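Local coordinates for protein protocadherin gamma-B3 (Homo sapiens, PDB 5K8R) that probably mediates calcium-dependent cell adhesion through its extracellular cadherin repeats and may help establish and maintain specific neuronal connections in the brain, at residues K43-S48 and C72-E77; F148-K153 and L180-V185; F262-K267 and I287-K292; L277-R282 and L344-N349; G378-D381 and E387-V390. All coordinates share one frame; numbering follows the deposited sequence.

Overall arrangement
The five contacts follow one another along an extended rod of four cadherin repeats. Contact 1 belongs to the first repeat and contact 5 to the fourth, and their centres are about 151 Å apart. Contacts 1, 2 and 3 are equivalent in kind: in each of the first three repeats they join the two sheets of the sandwich. Contact 4 differs, since it binds calcium ions at the junction of the third and fourth repeats. Its centre is about 27 Å from that of contact 3, and the two touch where F262 CZ meets L277 CD1 at 3.6 Å. Contact 5 lies about 38 Å from contact 4, centre to centre, beside a sodium ion.

Contact 1 of 5, residues K43-S48 and C72-E77; sequences KFFTVS and CVLEFE
F44 and F45 face L74 and F76 across the interior of the first cadherin repeat, with CA atoms 9.0 Å apart for F44 and L74 and 9.4 Å for F45 and F76. That spacing suits a β-sandwich, in which strand 45-47 at the edge of one sheet packs through side chains alone on strand 73-80 of the other. L74 partners both phenylalanines: its CD1 methyl lies 3.8 Å from F44 CD2 and also 3.8 Å from F45 CE1. Leucine suits this place, long and apolar enough to carry a methyl from its strand to both facing rings. F45 and F76 form a near-parallel ring pair, their planes 30° apart, but slid so far that they hardly overlap, with centroids 5.4 Å apart. Shortening F45 to an alanine would probably open a gap between the sheets, leaving F76 without its ring partner and the L74 methyl with F44 alone of its two rings. L54 and V91, one from each sheet, also touch F45, while the C66-C72 disulfide closes the loop just before L74. With chi1 at 57°, F76 holds its ring between its own backbone N and carbonyl carbon, bringing CE2 to 3.5 Å from F45 CD1.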
# COMPACT_ATOMS: atom_id res chain seq x y z
N LYS A 43 -30.95 -33.27 -42.60
CA LYS A 43 -32.21 -34.01 -42.60
C LYS A 43 -33.18 -33.35 -41.61
O LYS A 43 -33.50 -33.88 -40.54
CB LYS A 43 -31.98 -35.47 -42.25
CG LYS A 43 -30.92 -36.17 -43.09
CD LYS A 43 -31.50 -36.65 -44.42
CE LYS A 43 -30.49 -37.51 -45.16
NZ LYS A 43 -31.10 -38.16 -46.36
N PHE A 44 -33.66 -32.17 -41.99
CA PHE A 44 -34.56 -31.39 -41.15
C PHE A 44 -36.03 -31.55 -41.53
O PHE A 44 -36.89 -31.55 -40.65
CB PHE A 44 -34.18 -29.91 -41.20
CG PHE A 44 -32.98 -29.57 -40.36
CD1 PHE A 44 -32.75 -30.22 -39.16
CD2 PHE A 44 -32.08 -28.60 -40.76
CE1 PHE A 44 -31.65 -29.92 -38.38
CE2 PHE A 44 -30.98 -28.29 -39.99
CZ PHE A 44 -30.76 -28.95 -38.80
N PHE A 45 -36.33 -31.68 -42.82
CA PHE A 45 -37.70 -31.82 -43.30
C PHE A 45 -37.79 -32.97 -44.28
O PHE A 45 -36.81 -33.34 -44.93
CB PHE A 45 -38.20 -30.53 -43.97
CG PHE A 45 -38.03 -29.30 -43.14
CD1 PHE A 45 -36.94 -28.46 -43.32
CD2 PHE A 45 -38.96 -28.97 -42.17
CE1 PHE A 45 -36.79 -27.32 -42.56
CE2 PHE A 45 -38.82 -27.84 -41.40
CZ PHE A 45 -37.73 -27.01 -41.59
N THR A 46 -38.99 -33.55 -44.38
CA THR A 46 -39.28 -34.57 -45.38
C THR A 46 -40.63 -34.28 -46.00
O THR A 46 -41.55 -33.81 -45.33
CB THR A 46 -39.29 -35.99 -44.77
OG1 THR A 46 -40.10 -36.01 -43.59
CG2 THR A 46 -37.87 -36.44 -44.42
N VAL A 47 -40.75 -34.55 -47.30
CA VAL A 47 -42.00 -34.36 -48.03
C VAL A 47 -42.72 -35.70 -48.07
O VAL A 47 -42.15 -36.71 -48.49
CB VAL A 47 -41.74 -33.82 -49.45
CG1 VAL A 47 -43.05 -33.68 -50.20
CG2 VAL A 47 -41.01 -32.49 -49.38
N SER A 48 -43.97 -35.72 -47.62
CA SER A 48 -44.78 -36.92 -47.69
C SER A 48 -45.19 -37.15 -49.14
O SER A 48 -45.98 -36.37 -49.67
CB SER A 48 -46.02 -36.79 -46.80
OG SER A 48 -45.70 -37.07 -45.44
N CYS A 72 -33.56 -16.72 -38.48
CA CYS A 72 -33.14 -18.10 -38.73
C CYS A 72 -33.97 -18.65 -39.88
O CYS A 72 -35.16 -18.93 -39.70
CB CYS A 72 -33.29 -18.97 -37.48
SG CYS A 72 -32.25 -20.44 -37.49
N VAL A 73 -33.35 -18.80 -41.05
CA VAL A 73 -34.03 -19.30 -42.24
C VAL A 73 -33.30 -20.53 -42.75
O VAL A 73 -32.06 -20.55 -42.80
CB VAL A 73 -34.13 -18.22 -43.34
CG1 VAL A 73 -35.10 -17.12 -42.91
CG2 VAL A 73 -32.76 -17.63 -43.64
N LEU A 74 -34.06 -21.55 -43.11
CA LEU A 74 -33.53 -22.78 -43.70
C LEU A 74 -34.01 -22.86 -45.14
O LEU A 74 -35.21 -22.98 -45.39
CB LEU A 74 -33.98 -24.01 -42.91
CG LEU A 74 -33.42 -24.18 -41.50
CD1 LEU A 74 -34.05 -25.38 -40.81
CD2 LEU A 74 -31.90 -24.33 -41.55
N GLU A 75 -33.07 -22.80 -46.08
CA GLU A 75 -33.38 -22.80 -47.50
C GLU A 75 -33.01 -24.15 -48.10
O GLU A 75 -31.89 -24.63 -47.91
CB GLU A 75 -32.64 -21.68 -48.22
CG GLU A 75 -32.78 -20.32 -47.56
CD GLU A 75 -32.37 -19.17 -48.46
OE1 GLU A 75 -31.74 -19.43 -49.50
OE2 GLU A 75 -32.68 -18.01 -48.12
N PHE A 76 -33.94 -24.75 -48.83
CA PHE A 76 -33.69 -26.02 -49.51
C PHE A 76 -34.50 -26.06 -50.80
O PHE A 76 -35.26 -25.14 -51.10
CB PHE A 76 -34.00 -27.21 -48.60
CG PHE A 76 -35.41 -27.22 -48.07
CD1 PHE A 76 -36.43 -27.83 -48.79
CD2 PHE A 76 -35.71 -26.64 -46.85
CE1 PHE A 76 -37.72 -27.84 -48.31
CE2 PHE A 76 -37.01 -26.65 -46.36
CZ PHE A 76 -38.01 -27.25 -47.09
N GLU A 77 -34.32 -27.13 -51.55
CA GLU A 77 -34.96 -27.31 -52.85
C GLU A 77 -35.78 -28.59 -52.84
O GLU A 77 -35.24 -29.67 -52.54
CB GLU A 77 -33.92 -27.35 -53.97
CG GLU A 77 -33.05 -26.10 -54.08
CD GLU A 77 -33.73 -24.97 -54.82
OE1 GLU A 77 -34.81 -25.20 -55.40
OE2 GLU A 77 -33.17 -23.85 -54.84

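Contact 2 of 5, residues F148-K153 and L180-V185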
# COMPACT_ATOMS: atom_id res chain seq x y z
N PHE A 148 -24.64 -1.91 -0.55
CA PHE A 148 -24.57 -1.93 -2.00
C PHE A 148 -25.96 -1.97 -2.61
O PHE A 148 -26.86 -2.65 -2.11
CB PHE A 148 -23.77 -3.14 -2.50
CG PHE A 148 -22.32 -3.12 -2.10
CD1 PHE A 148 -21.38 -2.52 -2.91
CD2 PHE A 148 -21.91 -3.69 -0.91
CE1 PHE A 148 -20.04 -2.50 -2.55
CE2 PHE A 148 -20.58 -3.67 -0.54
CZ PHE A 148 -19.65 -3.08 -1.36
N SER A 149 -26.13 -1.22 -3.70
CA SER A 149 -27.29 -1.30 -4.57
C SER A 149 -26.83 -1.63 -5.98
O SER A 149 -25.64 -1.83 -6.24
CB SER A 149 -28.09 0.01 -4.53
OG SER A 149 -28.75 0.18 -3.29
N LEU A 150 -27.78 -1.67 -6.91
CA LEU A 150 -27.49 -2.01 -8.29
C LEU A 150 -28.17 -1.01 -9.22
O LEU A 150 -29.32 -0.64 -9.00
CB LEU A 150 -27.95 -3.44 -8.62
CG LEU A 150 -27.67 -3.98 -10.02
CD1 LEU A 150 -27.24 -5.44 -9.95
CD2 LEU A 150 -28.90 -3.85 -10.91
N ILE A 151 -27.44 -0.58 -10.24
CA ILE A 151 -27.99 0.22 -11.32
C ILE A 151 -27.93 -0.62 -12.59
O ILE A 151 -27.00 -1.40 -12.79
CB ILE A 151 -27.24 1.56 -11.50
CG1 ILE A 151 -25.79 1.32 -11.91
CG2 ILE A 151 -27.30 2.37 -10.22
CD1 ILE A 151 -25.00 2.60 -12.12
N GLN A 152 -28.95 -0.48 -13.44
CA GLN A 152 -29.03 -1.24 -14.68
C GLN A 152 -28.96 -0.27 -15.85
O GLN A 152 -29.74 0.68 -15.92
CB GLN A 152 -30.32 -2.06 -14.75
CG GLN A 152 -30.52 -2.77 -16.07
CD GLN A 152 -31.65 -3.78 -16.03
OE1 GLN A 152 -31.63 -4.72 -15.23
NE2 GLN A 152 -32.65 -3.59 -16.89
N LYS A 153 -28.02 -0.52 -16.76
CA LYS A 153 -27.87 0.30 -17.95
C LYS A 153 -28.10 -0.57 -19.18
O LYS A 153 -28.27 -1.79 -19.10
CB LYS A 153 -26.50 0.97 -18.01
CG LYS A 153 -26.27 2.01 -16.92
CD LYS A 153 -24.92 2.69 -17.09
CE LYS A 153 -24.70 3.78 -16.06
NZ LYS A 153 -23.41 4.49 -16.28
N LEU A 180 -23.36 -10.69 -1.53
CA LEU A 180 -24.46 -10.20 -2.34
C LEU A 180 -24.97 -11.30 -3.27
O LEU A 180 -24.24 -12.24 -3.60
CB LEU A 180 -24.04 -8.98 -3.17
CG LEU A 180 -23.26 -7.89 -2.42
CD1 LEU A 180 -22.88 -6.76 -3.37
CD2 LEU A 180 -24.06 -7.37 -1.25
N VAL A 181 -26.22 -11.16 -3.69
CA VAL A 181 -26.87 -12.11 -4.59
C VAL A 181 -27.39 -11.34 -5.80
O VAL A 181 -28.08 -10.33 -5.65
CB VAL A 181 -28.01 -12.87 -3.89
CG1 VAL A 181 -28.64 -13.87 -4.84
CG2 VAL A 181 -27.50 -13.56 -2.63
N LEU A 182 -27.10 -11.83 -6.98
CA LEU A 182 -27.51 -11.24 -8.22
C LEU A 182 -28.34 -12.22 -9.00
O LEU A 182 -27.98 -13.34 -9.16
CB LEU A 182 -26.28 -10.86 -9.02
CG LEU A 182 -26.35 -10.27 -10.40
CD1 LEU A 182 -27.04 -8.95 -10.36
CD2 LEU A 182 -25.02 -10.13 -11.06
N THR A 183 -29.46 -11.77 -9.51
CA THR A 183 -30.37 -12.61 -10.27
C THR A 183 -30.62 -12.00 -11.65
O THR A 183 -30.77 -10.78 -11.77
CB THR A 183 -31.70 -12.79 -9.53
OG1 THR A 183 -31.45 -13.32 -8.22
CG2 THR A 183 -32.61 -13.76 -10.28
N ALA A 184 -30.65 -12.85 -12.67
CA ALA A 184 -30.93 -12.44 -14.04
C ALA A 184 -32.16 -13.19 -14.53
O ALA A 184 -32.18 -14.43 -14.51
CB ALA A 184 -29.74 -12.70 -14.96
N VAL A 185 -33.18 -12.45 -14.96
CA VAL A 185 -34.43 -13.02 -15.46
C VAL A 185 -34.63 -12.53 -16.89
O VAL A 185 -34.62 -11.32 -17.14
CB VAL A 185 -35.63 -12.62 -14.59
CG1 VAL A 185 -36.86 -13.43 -14.97
CG2 VAL A 185 -35.31 -12.79 -13.11
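F148 with L180 and L150 with L182 make a purely apolar, buried contact between the two sheets of the second cadherin repeat, a β-sandwich. Strand 148-154 borders one sheet and strand 177-186 runs inside the other; no hydrogen bond joins the two segments, as expected for layers whose CA atoms stand 8.3 Å apart at F148 and L180 and 9.2 Å apart at L150 and L182. Residues two apart in an extended chain point the same way, so each strand offers two hydrophobic groups to the interior. At one end the CD1 methyl of L180 rests against the root of the F148 side chain, 3.8 Å from CB and 3.9 Å from CG, and approaches the ring at a slant. The two side chains cross at about a right angle, and the flat ring goes on to pack against L166, L170 and V200, as suits a large apolar residue. At the other end the contact narrows to two methyls, L150 CD1 and L182 CD1, 3.5 Å apart. The first L182 side-chain bond does not aim at the facing strand, yet with CG opposite the backbone N (chi1 177°) its end comes nearer. Around these pairs, L166 comes from strand 160-166, V200 and, against L182, T196 from strand 193-203, and strand 138-142 supplies L142 against both L150 and L180.

Contact 3 of 5, residues F262-K267 and I287-K292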
# COMPACT_ATOMS: atom_id res chain seq x y z
N PHE A 262 19.74 4.80 27.44
CA PHE A 262 18.53 4.02 27.24
C PHE A 262 18.42 3.58 25.78
O PHE A 262 19.00 4.18 24.88
CB PHE A 262 17.28 4.82 27.64
CG PHE A 262 17.25 5.18 29.10
CD1 PHE A 262 16.89 4.24 30.05
CD2 PHE A 262 17.56 6.46 29.52
CE1 PHE A 262 16.86 4.57 31.39
CE2 PHE A 262 17.53 6.80 30.86
CZ PHE A 262 17.18 5.85 31.80
N LYS A 263 17.65 2.51 25.58
CA LYS A 263 17.43 1.93 24.26
C LYS A 263 15.97 1.52 24.14
O LYS A 263 15.43 0.88 25.06
CB LYS A 263 18.35 0.72 24.03
CG LYS A 263 18.01 -0.08 22.79
CD LYS A 263 18.89 -1.32 22.68
CE LYS A 263 18.48 -2.19 21.50
NZ LYS A 263 18.59 -1.45 20.21
N LEU A 264 15.34 1.87 23.03
CA LEU A 264 13.95 1.53 22.75
C LEU A 264 13.91 0.60 21.54
O LEU A 264 14.32 1.00 20.44
CB LEU A 264 13.11 2.78 22.50
CG LEU A 264 11.62 2.55 22.24
CD1 LEU A 264 10.95 1.93 23.45
CD2 LEU A 264 10.94 3.86 21.85
N ASP A 265 13.42 -0.62 21.75
CA ASP A 265 13.32 -1.58 20.66
C ASP A 265 12.31 -1.11 19.63
O ASP A 265 11.20 -0.71 19.97
CB ASP A 265 12.93 -2.95 21.21
CG ASP A 265 13.17 -4.08 20.21
OD1 ASP A 265 12.74 -3.96 19.05
OD2 ASP A 265 13.79 -5.09 20.60
N SER A 266 12.70 -1.16 18.35
CA SER A 266 11.82 -0.68 17.29
C SER A 266 10.59 -1.56 17.15
O SER A 266 9.49 -1.06 16.86
CB SER A 266 12.59 -0.61 15.97
OG SER A 266 13.70 0.26 16.07
N LYS A 267 10.73 -2.86 17.37
CA LYS A 267 9.63 -3.81 17.18
C LYS A 267 8.82 -3.98 18.46
O LYS A 267 7.65 -3.59 18.53
CB LYS A 267 10.16 -5.15 16.67
CG LYS A 267 10.86 -5.08 15.32
CD LYS A 267 11.30 -6.45 14.85
CE LYS A 267 11.97 -6.39 13.49
NZ LYS A 267 12.38 -7.73 12.99
N ILE A 287 11.28 11.53 28.13
CA ILE A 287 11.67 11.20 26.77
C ILE A 287 10.41 11.08 25.91
O ILE A 287 9.43 10.45 26.33
CB ILE A 287 12.47 9.89 26.72
CG1 ILE A 287 13.68 9.96 27.65
CG2 ILE A 287 12.91 9.59 25.30
CD1 ILE A 287 14.34 8.62 27.90
N GLY A 288 10.45 11.67 24.72
CA GLY A 288 9.35 11.54 23.78
C GLY A 288 9.50 10.28 22.94
O GLY A 288 10.60 9.94 22.48
N VAL A 289 8.38 9.60 22.72
CA VAL A 289 8.35 8.34 21.99
C VAL A 289 7.39 8.48 20.81
O VAL A 289 6.27 8.98 20.98
CB VAL A 289 7.94 7.16 22.89
CG1 VAL A 289 7.79 5.88 22.08
CG2 VAL A 289 8.97 6.97 24.00
N GLU A 290 7.83 8.03 19.64
CA GLU A 290 7.06 8.08 18.41
C GLU A 290 6.79 6.66 17.91
O GLU A 290 7.67 5.80 17.96
CB GLU A 290 7.79 8.87 17.33
CG GLU A 290 7.14 8.83 15.95
CD GLU A 290 8.05 9.34 14.85
OE1 GLU A 290 9.28 9.36 15.06
OE2 GLU A 290 7.54 9.72 13.78
N ALA A 291 5.57 6.44 17.43
CA ALA A 291 5.17 5.18 16.82
C ALA A 291 4.67 5.45 15.41
O ALA A 291 3.80 6.31 15.21
CB ALA A 291 4.08 4.48 17.64
N LYS A 292 5.22 4.73 14.44
CA LYS A 292 4.85 4.88 13.04
C LYS A 292 4.34 3.56 12.48
O LYS A 292 4.69 2.49 12.98
CB LYS A 292 6.03 5.37 12.20
CG LYS A 292 6.55 6.75 12.58
CD LYS A 292 7.80 7.10 11.79
CE LYS A 292 7.55 7.03 10.29
NZ LYS A 292 8.78 7.32 9.50
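L264 and V289 form the closer of two apolar pairs here, with L264 CD2 lying 3.7 Å from V289 CG1. Both side chains extend away from their own backbone nitrogens, L264 with chi1 at -178° and V289 through its CG1 branch, and from that position one methyl of each bridges CA atoms 8.8 Å apart. The second pair is looser: the CD1 methyl of I287 approaches the F262 ring obliquely, 4.2 Å from CD2. The long unbranched end of isoleucine suits this place, where the strands are wider apart, with CA atoms 9.9 Å from each other at F262 and I287. These four residues join the two sheets of the β-sandwich of the third cadherin repeat, strand 262-264 at the edge of one and strand 284-292 within the other. A second shell packs round these groups. The F262 ring meets Y285 edge-to-face and also packs on L271 of its own sheet and I305 of the opposite one; F251 touches both L264 and I287, and C301 lies against V289. Beyond L264 the edge strand gives way to an Asx turn: D265 OD1 accepts from K267 N at 2.8 Å, with an N-H...O angle of 150°. The donor reaches this oxygen on its anti side, 16° out of the carboxylate plane. Aspartate suits the turn because its short side chain can accept from the backbone two residues on.

Contact 4 of 5, residues L277-R282 and L344-N349. With CA (calcium ion), chain F; CA (calcium ion), chain E; CA (calcium ion), chain G.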
# COMPACT_ATOMS: atom_id res chain seq x y z
N LEU A 277 22.84 4.23 35.59
CA LEU A 277 22.07 5.33 36.18
C LEU A 277 22.80 5.86 37.40
O LEU A 277 23.36 5.10 38.20
CB LEU A 277 20.67 4.86 36.56
CG LEU A 277 19.68 4.47 35.46
CD1 LEU A 277 19.82 5.40 34.26
CD2 LEU A 277 19.87 3.02 35.04
N ASP A 278 22.79 7.18 37.56
CA ASP A 278 23.44 7.84 38.69
C ASP A 278 22.50 8.90 39.23
O ASP A 278 22.28 9.93 38.57
CB ASP A 278 24.79 8.44 38.29
CG ASP A 278 25.59 8.92 39.48
OD1 ASP A 278 25.31 8.47 40.61
OD2 ASP A 278 26.50 9.76 39.29
N PHE A 279 21.93 8.65 40.41
CA PHE A 279 21.03 9.62 41.03
C PHE A 279 21.73 10.95 41.29
O PHE A 279 21.10 12.01 41.21
CB PHE A 279 20.47 9.06 42.33
CG PHE A 279 19.54 10.00 43.06
CD1 PHE A 279 18.19 10.04 42.74
CD2 PHE A 279 20.02 10.82 44.06
CE1 PHE A 279 17.34 10.90 43.41
CE2 PHE A 279 19.17 11.68 44.73
CZ PHE A 279 17.83 11.72 44.40
N GLU A 280 23.03 10.92 41.59
CA GLU A 280 23.77 12.14 41.85
C GLU A 280 23.92 13.01 40.61
O GLU A 280 24.15 14.22 40.73
CB GLU A 280 25.16 11.82 42.42
CG GLU A 280 25.18 11.57 43.92
CD GLU A 280 24.37 10.36 44.33
OE1 GLU A 280 24.47 9.32 43.65
OE2 GLU A 280 23.63 10.45 45.33
N GLU A 281 23.79 12.43 39.41
CA GLU A 281 23.90 13.20 38.18
C GLU A 281 22.54 13.67 37.68
O GLU A 281 22.38 14.85 37.33
CB GLU A 281 24.61 12.36 37.11
CG GLU A 281 24.88 13.12 35.82
CD GLU A 281 25.86 14.27 36.00
OE1 GLU A 281 26.72 14.18 36.90
OE2 GLU A 281 25.75 15.27 35.26
N ARG A 282 21.56 12.77 37.63
CA ARG A 282 20.23 13.12 37.15
C ARG A 282 19.23 12.15 37.75
O ARG A 282 19.46 10.94 37.75
CB ARG A 282 20.17 13.09 35.61
CG ARG A 282 18.88 13.64 35.02
CD ARG A 282 19.02 13.81 33.51
NE ARG A 282 17.74 14.11 32.87
CZ ARG A 282 17.58 14.26 31.56
NH1 ARG A 282 18.62 14.13 30.74
NH2 ARG A 282 16.38 14.53 31.06
N LEU A 344 27.77 12.81 49.17
CA LEU A 344 27.11 13.14 47.91
C LEU A 344 25.67 12.64 47.85
O LEU A 344 24.91 13.11 46.99
CB LEU A 344 27.90 12.56 46.74
CG LEU A 344 29.35 13.03 46.58
CD1 LEU A 344 30.01 12.34 45.40
CD2 LEU A 344 29.42 14.54 46.43
N ASP A 345 25.28 11.72 48.72
CA ASP A 345 23.94 11.16 48.68
C ASP A 345 22.93 12.14 49.29
O ASP A 345 23.29 13.20 49.81
CB ASP A 345 23.91 9.81 49.39
CG ASP A 345 24.80 8.78 48.72
OD1 ASP A 345 24.97 8.86 47.49
OD2 ASP A 345 25.34 7.91 49.43
N SER A 346 21.65 11.77 49.23
CA SER A 346 20.57 12.61 49.71
C SER A 346 19.85 11.94 50.87
O SER A 346 20.01 10.74 51.11
CB SER A 346 19.57 12.92 48.58
OG SER A 346 20.22 13.48 47.46
N GLY A 347 19.06 12.73 51.59
CA GLY A 347 18.31 12.22 52.72
C GLY A 347 19.21 11.75 53.83
O GLY A 347 20.30 12.28 54.07
N PHE A 348 18.75 10.71 54.54
CA PHE A 348 19.56 10.12 55.61
C PHE A 348 20.80 9.42 55.07
O PHE A 348 21.75 9.20 55.83
CB PHE A 348 18.72 9.14 56.43
CG PHE A 348 17.81 9.81 57.43
CD1 PHE A 348 18.34 10.36 58.58
CD2 PHE A 348 16.45 9.88 57.21
CE1 PHE A 348 17.52 10.98 59.51
CE2 PHE A 348 15.62 10.50 58.14
CZ PHE A 348 16.16 11.05 59.28
N ASN A 349 20.82 9.08 53.78
CA ASN A 349 22.05 8.59 53.16
C ASN A 349 23.13 9.66 53.14
O ASN A 349 24.31 9.33 53.02
CB ASN A 349 21.77 8.10 51.74
CG ASN A 349 20.67 7.06 51.68
OD1 ASN A 349 20.53 6.23 52.59
ND2 ASN A 349 19.88 7.09 50.62
CA CA F . 23.32 8.02 45.76
CA CA E . 26.19 8.26 51.81
CA CA G . 25.25 7.20 42.77
O HOH W 1 25.92 6.06 40.62
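The calcium site between the third and fourth cadherin repeats brings together E280 and D345, one from each repeat. D278-F279-E280 stands at the place of the DRE motif of cadherins, and D345 closes the DXD motif begun by D343. The two carboxylates share the calcium ion of chain F: E280 grips it with both oxygens, OE1 at 2.7 Å and OE2 at 2.5 Å, and D345 OD1, from the fourth repeat, binds it at 2.5 Å. Their planes are turned 60° apart. E280 OE2 and D345 OD1 come within 3.0 Å, a closeness of two acceptors that the shared metal allows. A bend at chi2 (64°) curls E280, whose OE1 also binds the calcium of chain G at 2.4 Å, together with D278 OD1 and a water. D345 bridges the other way, giving OD2 to the calcium of chain E, which also takes the backbone N349 O at 2.5 Å. Negative carboxylates suit these cations, and those of E280 and D345 each bridge two of them. E223, D309 and D312 are among the residues that complete the sites. Beside the metals, S346 OG lies in the plane of the F279 ring, at its edge, 3.4 Å from CE2.

Contact 5 of 5, residues G378-D381 and E387-V390; sequences GALD and EYNV. With NA (sodium ion), chain M.
L380 and Y388 supply the close packing here, while a water molecule sits at the hydroxyl end of the same tyrosine. The CD2 methyl of L380 approaches the ring obliquely, 3.6 Å from Y388 CE1 and 3.8 Å from Y388 OH. L380 does not at first aim at strand 387-396, but with CG opposite its carbonyl carbon (chi1 -68°) its branched end comes nearer. An apolar leucine suits this buried place, where P361 touches both it and Y388; F362 meets the tyrosine ring edge-to-face. The fit is looser toward A379, which is exposed and brings its carbonyl O only to 4.2 Å from Y388 OH. A water links the two segments, accepting from D381 N at 2.9 Å and hydrogen-bonded to Y388 OH at 3.0 Å. Tyrosine thus serves both environments, its ring packed and its hydroxyl hydrated. A phenylalanine in its place would probably keep the ring packing but leave the water without its partner on the strand. The backbone L380 O binds a sodium ion at 2.5 Å, together with a carbonyl of E328. By sequence, D381 and E383 belong to a DRE motif, whose counterparts (D61 and E63, D171 and E173, D278 and E280) supply calcium ligands in the three preceding repeats.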
# COMPACT_ATOMS: atom_id res chain seq x y z
N GLY A 378 42.68 18.19 77.39
CA GLY A 378 43.51 17.62 78.40
C GLY A 378 44.87 18.20 78.49
O GLY A 378 45.15 19.14 77.83
N ALA A 379 45.70 17.62 79.33
CA ALA A 379 47.05 18.13 79.50
C ALA A 379 47.92 17.78 78.29
O ALA A 379 47.64 16.85 77.53
CB ALA A 379 47.68 17.58 80.78
N LEU A 380 49.00 18.55 78.13
CA LEU A 380 49.93 18.36 77.02
C LEU A 380 51.35 18.57 77.51
O LEU A 380 51.62 19.48 78.29
CB LEU A 380 49.64 19.31 75.86
CG LEU A 380 48.34 19.09 75.08
CD1 LEU A 380 48.16 20.18 74.04
CD2 LEU A 380 48.34 17.72 74.43
N ASP A 381 52.26 17.72 77.03
CA ASP A 381 53.68 17.85 77.34
C ASP A 381 54.46 17.09 76.28
O ASP A 381 54.27 15.88 76.13
CB ASP A 381 54.00 17.31 78.74
CG ASP A 381 55.39 17.71 79.22
OD1 ASP A 381 56.23 18.11 78.39
OD2 ASP A 381 55.64 17.61 80.44
N GLU A 387 53.67 13.48 70.07
CA GLU A 387 52.74 13.59 68.95
C GLU A 387 51.56 12.66 69.19
O GLU A 387 51.69 11.64 69.88
CB GLU A 387 53.43 13.26 67.62
CG GLU A 387 54.08 11.88 67.59
CD GLU A 387 54.77 11.59 66.28
OE1 GLU A 387 54.87 12.51 65.44
OE2 GLU A 387 55.23 10.44 66.09
N TYR A 388 50.42 13.02 68.62
CA TYR A 388 49.20 12.23 68.71
C TYR A 388 48.72 11.88 67.31
O TYR A 388 48.65 12.75 66.44
CB TYR A 388 48.10 12.99 69.46
CG TYR A 388 48.40 13.26 70.92
CD1 TYR A 388 49.03 14.43 71.31
CD2 TYR A 388 48.05 12.34 71.90
CE1 TYR A 388 49.30 14.69 72.64
CE2 TYR A 388 48.32 12.58 73.24
CZ TYR A 388 48.94 13.76 73.60
OH TYR A 388 49.22 14.01 74.93
N ASN A 389 48.38 10.61 67.10
CA ASN A 389 47.79 10.15 65.85
C ASN A 389 46.28 10.13 66.04
O ASN A 389 45.71 9.14 66.50
CB ASN A 389 48.34 8.79 65.45
CG ASN A 389 49.80 8.85 65.05
OD1 ASN A 389 50.23 9.76 64.33
ND2 ASN A 389 50.59 7.89 65.51
N VAL A 390 45.63 11.23 65.69
CA VAL A 390 44.20 11.41 65.91
C VAL A 390 43.44 10.87 64.70
O VAL A 390 43.64 11.34 63.57
CB VAL A 390 43.85 12.88 66.17
CG1 VAL A 390 42.34 13.06 66.26
CG2 VAL A 390 44.53 13.37 67.44
NA NA M . 51.91 21.89 78.82
O HOH W 2 51.67 15.75 74.97